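Local coordinates for protein phosphoacetylglucosamine mutase (Aspergillus lentulus, PDB 5O9X) that interconverts N-acetylglucosamine 6-phosphate and N-acetylglucosamine 1-phosphate, a step on the route to UDP-N-acetylglucosamine, at residues C216-G221 with L283-A287; T67-A73 with R132-A136; Y95-L99 with E113-I118. The protein carries 1 engineered substitution. All coordinates share one frame; numbering follows the deposited sequence.

Contact 1: residues C216-G221 with L283-A287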
ATOM      1  N   CYS A 216      -4.868 -15.083  -3.830  1.00 15.38           N
ATOM      2  CA  CYS A 216      -5.101 -13.797  -4.509  1.00 14.68           C
ATOM      3  C   CYS A 216      -6.396 -13.115  -4.015  1.00 15.13           C
ATOM      4  O   CYS A 216      -6.949 -12.162  -4.680  1.00 16.24           O
ATOM      5  CB  CYS A 216      -5.099 -13.926  -6.046  1.00 14.73           C
ATOM      6  SG  CYS A 216      -3.485 -14.424  -6.699  1.00 17.50           S
ATOM      7  N   ALA A 217      -6.806 -13.535  -2.822  1.00 14.55           N
ATOM      8  CA  ALA A 217      -7.853 -12.813  -2.070  1.00 14.56           C
ATOM      9  C   ALA A 217      -9.194 -12.741  -2.796  1.00 14.54           C
ATOM     10  O   ALA A 217     -10.103 -11.927  -2.433  1.00 13.91           O
ATOM     11  CB  ALA A 217      -7.334 -11.368  -1.658  1.00 14.15           C
ATOM     12  N   ASN A 218      -9.353 -13.604  -3.820  1.00 16.47           N
ATOM     13  CA  ASN A 218     -10.549 -13.562  -4.778  1.00 15.75           C
ATOM     14  C   ASN A 218     -10.725 -12.173  -5.406  1.00 17.09           C
ATOM     15  O   ASN A 218     -11.868 -11.724  -5.655  1.00 16.39           O
ATOM     16  CB  ASN A 218     -11.841 -13.982  -4.054  1.00 14.56           C
ATOM     17  CG  ASN A 218     -11.745 -15.384  -3.490  1.00 14.11           C
ATOM     18  OD1 ASN A 218     -11.950 -15.640  -2.223  1.00 17.67           O
ATOM     19  ND2 ASN A 218     -11.373 -16.289  -4.349  1.00 12.22           N
ATOM     20  N   GLY A 219      -9.593 -11.449  -5.576  1.00 15.95           N
ATOM     21  CA  GLY A 219      -9.616 -10.103  -6.160  1.00 14.34           C
ATOM     22  C   GLY A 219      -8.959 -10.015  -7.525  1.00 14.37           C
ATOM     23  O   GLY A 219      -8.471 -11.020  -8.056  1.00 14.52           O
ATOM     24  N   VAL A 220      -8.850  -8.765  -8.021  1.00 14.82           N
ATOM     25  CA  VAL A 220      -8.333  -8.417  -9.321  1.00 16.00           C
ATOM     26  C   VAL A 220      -6.861  -8.894  -9.449  1.00 16.78           C
ATOM     27  O   VAL A 220      -6.439  -9.234 -10.545  1.00 17.05           O
ATOM     28  CB  VAL A 220      -8.384  -6.875  -9.560  1.00 16.30           C
ATOM     29  CG1 VAL A 220      -7.574  -6.078  -8.527  1.00 14.20           C
ATOM     30  CG2 VAL A 220      -8.098  -6.583 -11.020  1.00 16.23           C
ATOM     31  N   GLY A 221      -6.161  -9.049  -8.334  1.00 16.35           N
ATOM     32  CA  GLY A 221      -4.784  -9.579  -8.468  1.00 14.72           C
ATOM     33  C   GLY A 221      -4.683 -10.974  -9.029  1.00 16.49           C
ATOM     34  O   GLY A 221      -3.635 -11.305  -9.592  1.00 16.63           O
ATOM     35  N   LEU A 283      -1.862 -11.983  -1.383  1.00 13.88           N
ATOM     36  CA  LEU A 283      -2.088 -10.606  -1.779  1.00 15.14           C
ATOM     37  C   LEU A 283      -3.385 -10.158  -1.109  1.00 15.64           C
ATOM     38  O   LEU A 283      -4.072 -10.952  -0.524  1.00 13.96           O
ATOM     39  CB  LEU A 283      -2.394 -10.571  -3.314  1.00 16.32           C
ATOM     40  CG  LEU A 283      -1.271 -11.126  -4.201  1.00 19.36           C
ATOM     41  CD1 LEU A 283      -1.659 -11.026  -5.677  1.00 17.84           C
ATOM     42  CD2 LEU A 283       0.053 -10.381  -3.906  1.00 19.59           C
ATOM     43  N   ASP A 284      -3.732  -8.883  -1.222  1.00 15.03           N
ATOM     44  CA  ASP A 284      -5.092  -8.496  -0.795  1.00 15.96           C
ATOM     45  C   ASP A 284      -5.951  -8.183  -2.020  1.00 16.23           C
ATOM     46  O   ASP A 284      -5.511  -8.424  -3.152  1.00 16.55           O
ATOM     47  CB  ASP A 284      -5.087  -7.396   0.314  1.00 16.42           C
ATOM     48  CG  ASP A 284      -4.624  -6.077  -0.196  1.00 19.82           C
ATOM     49  OD1 ASP A 284      -4.035  -6.044  -1.332  1.00 19.90           O
ATOM     50  OD2 ASP A 284      -4.838  -5.052   0.522  1.00 21.56           O
ATOM     51  N   GLY A 285      -7.190  -7.729  -1.775  1.00 16.44           N
ATOM     52  CA  GLY A 285      -8.222  -7.519  -2.827  1.00 18.12           C
ATOM     53  C   GLY A 285      -7.866  -6.529  -3.944  1.00 17.63           C
ATOM     54  O   GLY A 285      -8.391  -6.683  -5.057  1.00 17.61           O
ATOM     55  N   ASP A 286      -7.015  -5.513  -3.708  1.00 16.21           N
ATOM     56  CA  ASP A 286      -6.527  -4.643  -4.841  1.00 17.19           C
ATOM     57  C   ASP A 286      -5.033  -4.897  -5.200  1.00 15.58           C
ATOM     58  O   ASP A 286      -4.370  -4.109  -5.931  1.00 16.02           O
ATOM     59  CB  ASP A 286      -6.765  -3.146  -4.581  1.00 18.68           C
ATOM     60  CG  ASP A 286      -5.919  -2.587  -3.446  1.00 19.97           C
ATOM     61  OD1 ASP A 286      -5.502  -3.428  -2.618  1.00 19.59           O
ATOM     62  OD2 ASP A 286      -5.700  -1.311  -3.344  1.00 19.63           O
ATOM     63  N   ALA A 287      -4.496  -5.980  -4.635  1.00 15.82           N
ATOM     64  CA  ALA A 287      -3.097  -6.411  -4.846  1.00 15.91           C
ATOM     65  C   ALA A 287      -2.085  -5.281  -4.489  1.00 17.65           C
ATOM     66  O   ALA A 287      -1.123  -5.013  -5.225  1.00 15.95           O
ATOM     67  CB  ALA A 287      -2.875  -6.924  -6.275  1.00 17.41           C
TER
HETATM   68  O   HOH W   1      -6.171  -9.693  -5.562  1.00 15.72           O
HETATM   69  O   HOH W   2     -10.610  -6.877  -6.658  1.00 15.11           O
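Gly-219 and Gly-285 bring the two loops within 4.4 Å, CA to CA, where a type I' turn from Cys-216 to Gly-219 lies against a type I turn from Asp-284 to Ala-287. Each turn is closed by its own backbone bond. Gly-219 suits this approach, since any CB would run into Gly-285 O. Ala-217 is small enough to press its CB on the opposite main chain, 3.5 Å from Leu-283 O. Cys-216 SG rests 4.0 Å from Leu-283 CD1, an apolar contact of sulfur with methyl. Gly-221 CA lies 3.9 Å from Ala-287 CB, where a CB would be tight against that methyl and Leu-283 CD1. The run from Asp-284 through Ala-287 corresponds to the Asp-Gly-Asp-x-Asp loop that binds the metal in related phosphohexomutases; Asp-284 lies in the bisphosphate pocket, its OD1 taking the backbone N of Asp-288, while Asp-286 OD2 is hydrogen-bonded to Thr-164 OG1. Val-220 CG1, between its backbone N and carbonyl carbon (chi1 59°), lies 3.6 Å from Gly-285 O. One water donates to Cys-216 O (2.7 Å) and Asp-284 O and accepts weakly from Gly-221 N; a second links Val-220 N to Gly-285 O, bridging loops that share no direct bond.

Contact 2: residues T67-A73 with R132-A136. Engineered in segment 67-73: Ala-69 (natural residue Ser). With G16 (1,6-di-O-phosphono-alpha-D-glucopyranose), chain B.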
ATOM      1  N   THR A  67     -11.623   1.691  -5.017  1.00 16.72           N
ATOM      2  CA  THR A  67     -11.376   0.474  -4.320  1.00 17.59           C
ATOM      3  C   THR A  67     -11.487   0.819  -2.831  1.00 16.54           C
ATOM      4  O   THR A  67     -11.239   1.950  -2.411  1.00 16.56           O
ATOM      5  CB  THR A  67      -9.896  -0.070  -4.617  1.00 17.19           C
ATOM      6  OG1 THR A  67      -9.733  -1.286  -3.909  1.00 18.27           O
ATOM      7  CG2 THR A  67      -8.778   0.901  -4.117  1.00 17.01           C
ATOM      8  N   ALA A  68     -11.856  -0.181  -2.055  1.00 17.77           N
ATOM      9  CA  ALA A  68     -11.623  -0.174  -0.600  1.00 17.00           C
ATOM     10  C   ALA A  68     -10.542  -1.210  -0.167  1.00 18.25           C
ATOM     11  O   ALA A  68     -10.422  -1.477   1.031  1.00 16.66           O
ATOM     12  CB  ALA A  68     -12.934  -0.340   0.184  1.00 15.13           C
ATOM     13  N   ALA A  69      -9.750  -1.749  -1.136  1.00 19.81           N
ATOM     14  CA  ALA A  69      -8.431  -2.453  -0.810  1.00 18.89           C
ATOM     15  C   ALA A  69      -8.597  -3.662   0.147  1.00 20.41           C
ATOM     16  O   ALA A  69      -9.225  -4.637  -0.261  1.00 20.08           O
ATOM     17  CB  ALA A  69      -7.472  -1.428  -0.234  1.00 21.06           C
ATOM     18  N   HIS A  70      -8.145  -3.599   1.431  1.00 18.36           N
ATOM     19  CA  HIS A  70      -8.266  -4.735   2.353  1.00 16.42           C
ATOM     20  C   HIS A  70      -9.679  -4.872   2.959  1.00 17.32           C
ATOM     21  O   HIS A  70      -9.995  -5.926   3.578  1.00 19.56           O
ATOM     22  CB  HIS A  70      -7.266  -4.599   3.573  1.00 17.57           C
ATOM     23  CG  HIS A  70      -7.768  -3.743   4.682  1.00 17.74           C
ATOM     24  ND1 HIS A  70      -7.573  -2.364   4.698  1.00 19.16           N
ATOM     25  CD2 HIS A  70      -8.470  -4.037   5.805  1.00 16.85           C
ATOM     26  CE1 HIS A  70      -8.124  -1.861   5.793  1.00 19.14           C
ATOM     27  NE2 HIS A  70      -8.674  -2.859   6.476  1.00 17.13           N
ATOM     28  N   ASN A  71     -10.496  -3.813   2.839  1.00 17.68           N
ATOM     29  CA  ASN A  71     -11.862  -3.796   3.469  1.00 16.03           C
ATOM     30  C   ASN A  71     -12.826  -4.911   2.988  1.00 17.07           C
ATOM     31  O   ASN A  71     -12.691  -5.439   1.855  1.00 17.08           O
ATOM     32  CB  ASN A  71     -12.580  -2.444   3.307  1.00 15.33           C
ATOM     33  CG  ASN A  71     -11.919  -1.329   4.157  1.00 16.46           C
ATOM     34  OD1 ASN A  71     -10.698  -1.247   4.239  1.00 16.08           O
ATOM     35  ND2 ASN A  71     -12.748  -0.463   4.743  1.00 16.50           N
ATOM     36  N   PRO A  72     -13.828  -5.209   3.836  1.00 18.25           N
ATOM     37  CA  PRO A  72     -14.807  -6.240   3.409  1.00 17.80           C
ATOM     38  C   PRO A  72     -15.521  -5.754   2.114  1.00 15.65           C
ATOM     39  O   PRO A  72     -15.532  -4.528   1.789  1.00 16.74           O
ATOM     40  CB  PRO A  72     -15.806  -6.307   4.618  1.00 17.28           C
ATOM     41  CG  PRO A  72     -14.933  -5.864   5.827  1.00 19.27           C
ATOM     42  CD  PRO A  72     -14.099  -4.723   5.247  1.00 18.20           C
ATOM     43  N   ALA A  73     -16.065  -6.721   1.371  1.00 15.64           N
ATOM     44  CA  ALA A  73     -16.703  -6.510   0.048  1.00 15.29           C
ATOM     45  C   ALA A  73     -17.783  -5.429   0.028  1.00 17.91           C
ATOM     46  O   ALA A  73     -17.953  -4.814  -1.038  1.00 20.65           O
ATOM     47  CB  ALA A  73     -17.310  -7.852  -0.457  1.00 15.99           C
ATOM     48  N   ARG A 132     -10.810   0.407 -11.364  1.00 15.48           N
ATOM     49  CA  ARG A 132     -11.477  -0.019 -10.194  1.00 15.99           C
ATOM     50  C   ARG A 132     -11.093  -1.474  -9.958  1.00 16.00           C
ATOM     51  O   ARG A 132     -10.618  -2.150 -10.898  1.00 15.20           O
ATOM     52  CB  ARG A 132     -13.027   0.027 -10.423  1.00 15.01           C
ATOM     53  CG  ARG A 132     -13.553  -0.823 -11.614  1.00 16.59           C
ATOM     54  CD  ARG A 132     -14.893  -0.201 -12.185  1.00 20.12           C
ATOM     55  NE  ARG A 132     -15.687  -1.100 -13.113  1.00 22.65           N
ATOM     56  CZ  ARG A 132     -16.067  -0.989 -14.380  1.00 35.69           C
ATOM     57  NH1 ARG A 132     -15.667  -0.001 -15.277  1.00 45.35           N
ATOM     58  NH2 ARG A 132     -16.856  -1.990 -14.806  1.00 27.16           N
ATOM     59  N   ASP A 133     -11.289  -1.936  -8.729  1.00 16.00           N
ATOM     60  CA  ASP A 133     -11.093  -3.361  -8.445  1.00 16.26           C
ATOM     61  C   ASP A 133     -12.474  -4.055  -8.775  1.00 16.05           C
ATOM     62  O   ASP A 133     -13.301  -3.453  -9.463  1.00 16.09           O
ATOM     63  CB  ASP A 133     -10.600  -3.592  -6.978  1.00 15.02           C
ATOM     64  CG  ASP A 133     -11.631  -3.196  -5.939  1.00 17.30           C
ATOM     65  OD1 ASP A 133     -12.806  -2.885  -6.302  1.00 15.67           O
ATOM     66  OD2 ASP A 133     -11.270  -3.198  -4.710  1.00 18.95           O
ATOM     67  N   THR A 134     -12.699  -5.279  -8.272  1.00 15.95           N
ATOM     68  CA  THR A 134     -13.810  -6.111  -8.699  1.00 16.88           C
ATOM     69  C   THR A 134     -15.109  -5.858  -7.922  1.00 16.27           C
ATOM     70  O   THR A 134     -16.082  -6.589  -8.147  1.00 15.73           O
ATOM     71  CB  THR A 134     -13.464  -7.621  -8.625  1.00 15.56           C
ATOM     72  OG1 THR A 134     -13.025  -7.935  -7.277  1.00 17.20           O
ATOM     73  CG2 THR A 134     -12.374  -7.983  -9.670  1.00 17.05           C
ATOM     74  N   ARG A 135     -15.082  -4.884  -6.973  1.00 14.94           N
ATOM     75  CA  ARG A 135     -16.161  -4.742  -6.018  1.00 15.08           C
ATOM     76  C   ARG A 135     -17.522  -4.485  -6.772  1.00 15.90           C
ATOM     77  O   ARG A 135     -17.518  -3.896  -7.829  1.00 16.51           O
ATOM     78  CB  ARG A 135     -15.897  -3.588  -5.038  1.00 13.72           C
ATOM     79  CG  ARG A 135     -14.837  -3.945  -3.925  1.00 11.99           C
ATOM     80  CD  ARG A 135     -14.286  -2.675  -3.265  1.00 12.32           C
ATOM     81  NE  ARG A 135     -13.108  -3.180  -2.504  1.00 13.15           N
ATOM     82  CZ  ARG A 135     -13.236  -3.704  -1.275  1.00 13.84           C
ATOM     83  NH1 ARG A 135     -14.424  -3.675  -0.602  1.00 12.64           N
ATOM     84  NH2 ARG A 135     -12.172  -4.252  -0.681  1.00 13.73           N
ATOM     85  N   ALA A 136     -18.626  -4.936  -6.196  1.00 14.93           N
ATOM     86  CA  ALA A 136     -19.916  -4.926  -6.932  1.00 17.34           C
ATOM     87  C   ALA A 136     -20.343  -3.501  -7.250  1.00 18.28           C
ATOM     88  O   ALA A 136     -20.917  -3.227  -8.343  1.00 18.85           O
ATOM     89  CB  ALA A 136     -20.959  -5.568  -6.092  1.00 16.85           C
TER
HETATM   90  C1  G16 B 601      -4.481   1.370   3.959  1.00 19.76           C
HETATM   91  C2  G16 B 601      -3.205   2.201   3.863  1.00 27.33           C
HETATM   92  C3  G16 B 601      -2.076   1.548   4.722  1.00 24.16           C
HETATM   93  C4  G16 B 601      -2.454   1.324   6.176  1.00 22.73           C
HETATM   94  C5  G16 B 601      -3.725   0.486   6.205  1.00 22.52           C
HETATM   95  C6  G16 B 601      -4.402   0.409   7.553  1.00 20.51           C
HETATM   96  O1  G16 B 601      -4.230   0.071   3.412  1.00 20.16           O
HETATM   97  O2  G16 B 601      -2.747   2.422   2.493  1.00 31.53           O
HETATM   98  O3  G16 B 601      -0.951   2.314   4.549  1.00 27.54           O
HETATM   99  O4  G16 B 601      -1.435   0.590   6.987  1.00 22.37           O
HETATM  100  O5  G16 B 601      -4.788   1.101   5.438  1.00 20.78           O
HETATM  101  O6  G16 B 601      -4.747   1.812   7.950  1.00 16.99           O
HETATM  102  P   G16 B 601      -5.590   2.046   9.317  1.00 16.36           P
HETATM  103  O1P G16 B 601      -4.887   1.287  10.466  1.00 15.51           O
HETATM  104  O2P G16 B 601      -6.997   1.435   9.114  1.00 16.18           O
HETATM  105  O3P G16 B 601      -5.753   3.567   9.525  1.00 18.19           O
HETATM  106  P'  G16 B 601      -5.063  -0.534   2.138  1.00 18.22           P
HETATM  107  O1X G16 B 601      -5.380   0.644   1.177  1.00 17.73           O
HETATM  108  O2X G16 B 601      -6.438  -1.031   2.691  1.00 17.83           O
HETATM  109  O3X G16 B 601      -4.323  -1.718   1.618  1.00 18.11           O
HETATM  110  O   HOH W   3     -18.462  -6.078  -3.580  1.00 14.11           O
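The Thr-67 to Ala-73 loop, the counterpart of the phosphoserine loop of phosphohexomutases, is held from behind by Asp-133 and Arg-135. Its type II' turn from Ala-68 to Asn-71 includes Ala-69, an engineered residue in place of the natural serine. Thr-67 keeps OG1 anti to its own N (chi1 -179°), where the hydroxyl donates to Asp-133 OD2 at 2.6 Å, from above the carboxylate plane, and accepts from Ala-69 N in an ST turn. The same OD2 offers its syn lone pair to Arg-135 NE, 2.9 Å away, in a salt bridge; Asp-133 OD1 takes Arg-135 N in an Asx turn. A long, planar, many-handed arginine suits this place: NH2 reaches Asn-71 O at 2.8 Å in a nearly straight bond (171°) and Ala-69 O more weakly, while NH1 meets Pro-72 O at 2.8 Å and also Asp-75 O. The three carbonyl oxygens of the loop and Asp-133 OD2 lie at the guanidinium edge, near its plane, and Ala-68 CB sits over one face. On the other side of the loop, His-70 ND1 donates to O2X of the bisphosphate at 2.7 Å, with Glu-510 holding NE2. With two good bonds and one weak one to its carbonyls, the loop is probably held in shape beside the phosphate, and the guanidinium charge probably keeps Asp-133 ionised despite its burial.

Contact 3: residues Y95-L99 with E113-I118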
ATOM      1  N   TYR A  95      -8.974  19.976   0.741  1.00 23.86           N
ATOM      2  CA  TYR A  95      -9.851  20.402  -0.343  1.00 25.10           C
ATOM      3  C   TYR A  95     -10.860  19.278  -0.704  1.00 27.29           C
ATOM      4  O   TYR A  95     -12.055  19.538  -0.934  1.00 26.63           O
ATOM      5  CB  TYR A  95      -9.052  20.736  -1.579  1.00 26.03           C
ATOM      6  CG  TYR A  95      -7.947  21.752  -1.386  1.00 28.17           C
ATOM      7  CD1 TYR A  95      -8.109  22.863  -0.519  1.00 31.54           C
ATOM      8  CD2 TYR A  95      -6.770  21.655  -2.132  1.00 28.00           C
ATOM      9  CE1 TYR A  95      -7.093  23.804  -0.361  1.00 34.26           C
ATOM     10  CE2 TYR A  95      -5.752  22.603  -1.998  1.00 32.10           C
ATOM     11  CZ  TYR A  95      -5.925  23.678  -1.125  1.00 33.88           C
ATOM     12  OH  TYR A  95      -4.898  24.577  -0.979  1.00 34.16           O
ATOM     13  N   ALA A  96     -10.361  18.027  -0.769  1.00 24.01           N
ATOM     14  CA  ALA A  96     -11.282  16.920  -1.124  1.00 23.54           C
ATOM     15  C   ALA A  96     -12.391  16.865  -0.121  1.00 22.91           C
ATOM     16  O   ALA A  96     -13.538  16.644  -0.475  1.00 23.70           O
ATOM     17  CB  ALA A  96     -10.524  15.618  -1.144  1.00 24.33           C
ATOM     18  N   THR A  97     -12.023  17.003   1.166  1.00 25.25           N
ATOM     19  CA  THR A  97     -12.962  16.842   2.264  1.00 28.19           C
ATOM     20  C   THR A  97     -13.979  17.993   2.265  1.00 26.76           C
ATOM     21  O   THR A  97     -15.152  17.803   2.623  1.00 26.67           O
ATOM     22  CB  THR A  97     -12.178  16.781   3.590  1.00 29.98           C
ATOM     23  OG1 THR A  97     -11.266  15.704   3.530  1.00 28.52           O
ATOM     24  CG2 THR A  97     -13.054  16.648   4.822  1.00 31.53           C
ATOM     25  N   LYS A  98     -13.552  19.173   1.783  1.00 27.00           N
ATOM     26  CA  LYS A  98     -14.493  20.305   1.715  1.00 26.54           C
ATOM     27  C   LYS A  98     -15.511  20.011   0.609  1.00 27.19           C
ATOM     28  O   LYS A  98     -16.701  20.192   0.804  1.00 29.36           O
ATOM     29  CB  LYS A  98     -13.695  21.578   1.442  1.00 33.37           C
ATOM     30  CG  LYS A  98     -14.528  22.856   1.355  1.00 41.87           C
ATOM     31  CD  LYS A  98     -13.763  23.933   0.580  1.00 49.32           C
ATOM     32  CE  LYS A  98     -12.687  24.620   1.419  1.00 56.47           C
ATOM     33  NZ  LYS A  98     -13.279  25.803   2.102  1.00 51.44           N
ATOM     34  N   LEU A  99     -15.058  19.542  -0.557  1.00 25.96           N
ATOM     35  CA  LEU A  99     -16.008  19.226  -1.599  1.00 29.40           C
ATOM     36  C   LEU A  99     -16.953  18.098  -1.169  1.00 30.20           C
ATOM     37  O   LEU A  99     -18.166  18.156  -1.429  1.00 27.11           O
ATOM     38  CB  LEU A  99     -15.324  18.868  -2.932  1.00 28.87           C
ATOM     39  CG  LEU A  99     -14.729  19.996  -3.753  1.00 30.71           C
ATOM     40  CD1 LEU A  99     -13.706  19.448  -4.749  1.00 32.77           C
ATOM     41  CD2 LEU A  99     -15.862  20.758  -4.471  1.00 33.05           C
ATOM     42  N   GLU A 113     -14.976  28.568  -5.126  1.00 33.70           N
ATOM     43  CA  GLU A 113     -14.249  28.996  -3.947  1.00 34.18           C
ATOM     44  C   GLU A 113     -12.854  28.357  -4.016  1.00 35.72           C
ATOM     45  O   GLU A 113     -11.822  29.033  -3.823  1.00 37.08           O
ATOM     46  CB  GLU A 113     -15.045  28.538  -2.741  1.00 41.69           C
ATOM     47  CG  GLU A 113     -14.663  29.060  -1.383  1.00 51.29           C
ATOM     48  CD  GLU A 113     -15.419  28.328  -0.267  1.00 65.25           C
ATOM     49  OE1 GLU A 113     -16.675  28.137  -0.355  1.00 67.57           O
ATOM     50  OE2 GLU A 113     -14.741  27.931   0.701  1.00 62.93           O
ATOM     51  N   LEU A 114     -12.815  27.070  -4.409  1.00 32.22           N
ATOM     52  CA  LEU A 114     -11.542  26.366  -4.541  1.00 30.11           C
ATOM     53  C   LEU A 114     -10.673  26.866  -5.650  1.00 27.57           C
ATOM     54  O   LEU A 114      -9.430  26.928  -5.467  1.00 35.05           O
ATOM     55  CB  LEU A 114     -11.718  24.833  -4.611  1.00 27.40           C
ATOM     56  CG  LEU A 114     -11.991  24.177  -3.271  1.00 28.55           C
ATOM     57  CD1 LEU A 114     -12.385  22.688  -3.430  1.00 31.62           C
ATOM     58  CD2 LEU A 114     -10.819  24.324  -2.313  1.00 29.58           C
ATOM     59  N   VAL A 115     -11.262  27.212  -6.791  1.00 31.28           N
ATOM     60  CA  VAL A 115     -10.386  27.691  -7.866  1.00 35.48           C
ATOM     61  C   VAL A 115      -9.613  28.988  -7.461  1.00 32.48           C
ATOM     62  O   VAL A 115      -8.424  29.129  -7.792  1.00 30.20           O
ATOM     63  CB  VAL A 115     -11.048  27.738  -9.282  1.00 42.23           C
ATOM     64  CG1 VAL A 115     -12.336  26.950  -9.363  1.00 41.66           C
ATOM     65  CG2 VAL A 115     -11.232  29.142  -9.850  1.00 40.30           C
ATOM     66  N   LYS A 116     -10.292  29.867  -6.705  1.00 38.05           N
ATOM     67  CA  LYS A 116      -9.715  31.114  -6.121  1.00 43.17           C
ATOM     68  C   LYS A 116      -8.642  30.814  -5.112  1.00 42.15           C
ATOM     69  O   LYS A 116      -7.544  31.364  -5.204  1.00 42.55           O
ATOM     70  CB  LYS A 116     -10.780  31.992  -5.438  1.00 55.05           C
ATOM     71  CG  LYS A 116     -11.365  33.092  -6.318  1.00 69.59           C
ATOM     72  CD  LYS A 116     -12.854  33.298  -6.004  1.00 81.52           C
ATOM     73  CE  LYS A 116     -13.604  34.055  -7.100  1.00 82.99           C
ATOM     74  NZ  LYS A 116     -13.768  35.508  -6.797  1.00 82.74           N
ATOM     75  N   GLU A 117      -8.952  29.930  -4.156  1.00 38.71           N
ATOM     76  CA  GLU A 117      -8.038  29.642  -3.086  1.00 36.33           C
ATOM     77  C   GLU A 117      -6.771  28.922  -3.629  1.00 38.48           C
ATOM     78  O   GLU A 117      -5.630  29.286  -3.300  1.00 36.95           O
ATOM     79  CB  GLU A 117      -8.756  28.857  -1.987  1.00 39.05           C
ATOM     80  CG  GLU A 117      -7.817  28.335  -0.891  1.00 42.43           C
ATOM     81  CD  GLU A 117      -8.517  27.597   0.261  1.00 47.46           C
ATOM     82  OE1 GLU A 117      -9.773  27.354   0.210  1.00 55.91           O
ATOM     83  OE2 GLU A 117      -7.789  27.253   1.232  1.00 46.03           O
ATOM     84  N   ILE A 118      -6.971  27.921  -4.483  1.00 35.59           N
ATOM     85  CA  ILE A 118      -5.854  27.147  -5.044  1.00 35.94           C
ATOM     86  C   ILE A 118      -5.106  28.023  -6.121  1.00 35.77           C
ATOM     87  O   ILE A 118      -3.906  27.814  -6.438  1.00 35.76           O
ATOM     88  CB  ILE A 118      -6.340  25.747  -5.624  1.00 34.47           C
ATOM     89  CG1 ILE A 118      -7.144  24.922  -4.564  1.00 32.77           C
ATOM     90  CG2 ILE A 118      -5.140  24.943  -6.128  1.00 34.83           C
ATOM     91  CD1 ILE A 118      -7.628  23.547  -5.048  1.00 35.33           C
TER
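Tyr-95 reaches from helix 91-101 to Leu-114, Glu-117 and Ile-118 of helix 107-118, and its ring lies between two nearly antiparallel segments (164° between directions, axes 11.8 Å apart at closest approach). Its CB starts 4.1 Å from Leu-114 CD2. Beyond CG the ring divides its neighbours: CD1 lies 3.6 Å from the same Leu-114 methyl, and CD2 lies 3.6 Å from Ile-118 CD1. Further out, CE1 brings its edge to Glu-117 OE2 at 3.9 Å, whereas CE2 meets both CD1 and CG1 of Ile-118 and CZ meets CG1; the OH at the tip extends past Ile-118 CG1, without a close partner in 113-118. Ile-118 lies over one face, and its CD1 makes a CH-pi contact 3.9 Å from the centroid of the Tyr-95 ring, 27° off the ring normal. The branched, unpolar isoleucine suits that face, while the long, exposed glutamate lets its carboxylate meet the ring edge. One turn on from Tyr-95, Leu-99 packs its CG 3.6 Å from Leu-114 CD1, so the two methyls of Leu-114 serve different partners. Lys-98 slides its aliphatic chain past Leu-114 and then bends at chi3 (-78°) and again at chi4 to carry NZ to Glu-113 OE2, a 2.9 Å salt bridge met nearly along the C-O axis. Glu-117 OE1 is also near NZ, too far for a salt bridge, and probably stabilises the ammonium charge a little. Apolar residues and charged ones thus divide the interface of this helical hairpin. Helix 40-56 packs against both helices, Leu-49 touching Tyr-95, Ala-45 touching Leu-99 and Leu-52 touching Leu-114; Lys-56 NZ is hydrogen-bonded to Ile-118 O, and Ala-96 turns from the partner helix to Phe-32 of strand 32-35.

How the contacts relate
From the N terminus, strand 61-66 leads into the first half of contact 2 at 67-73. Strand 75-81 and the two helices of contact 3 follow, and contact 3 closes a short loop of 13 residues on the outside of the first domain. Strand 127-132 then brings the chain back to 132-136, so contact 2 encloses contact 3, although their centres lie about 28 Å apart. Contact 1 opens only later and closes 61 residues between the ends of strands 212-215 and 279-283 in the second domain. It touches contact 2, Asp-286 packing on Thr-67 and Val-220 on Thr-134, so loops of the first two domains meet, with Asp-284 and His-70 near the bisphosphate.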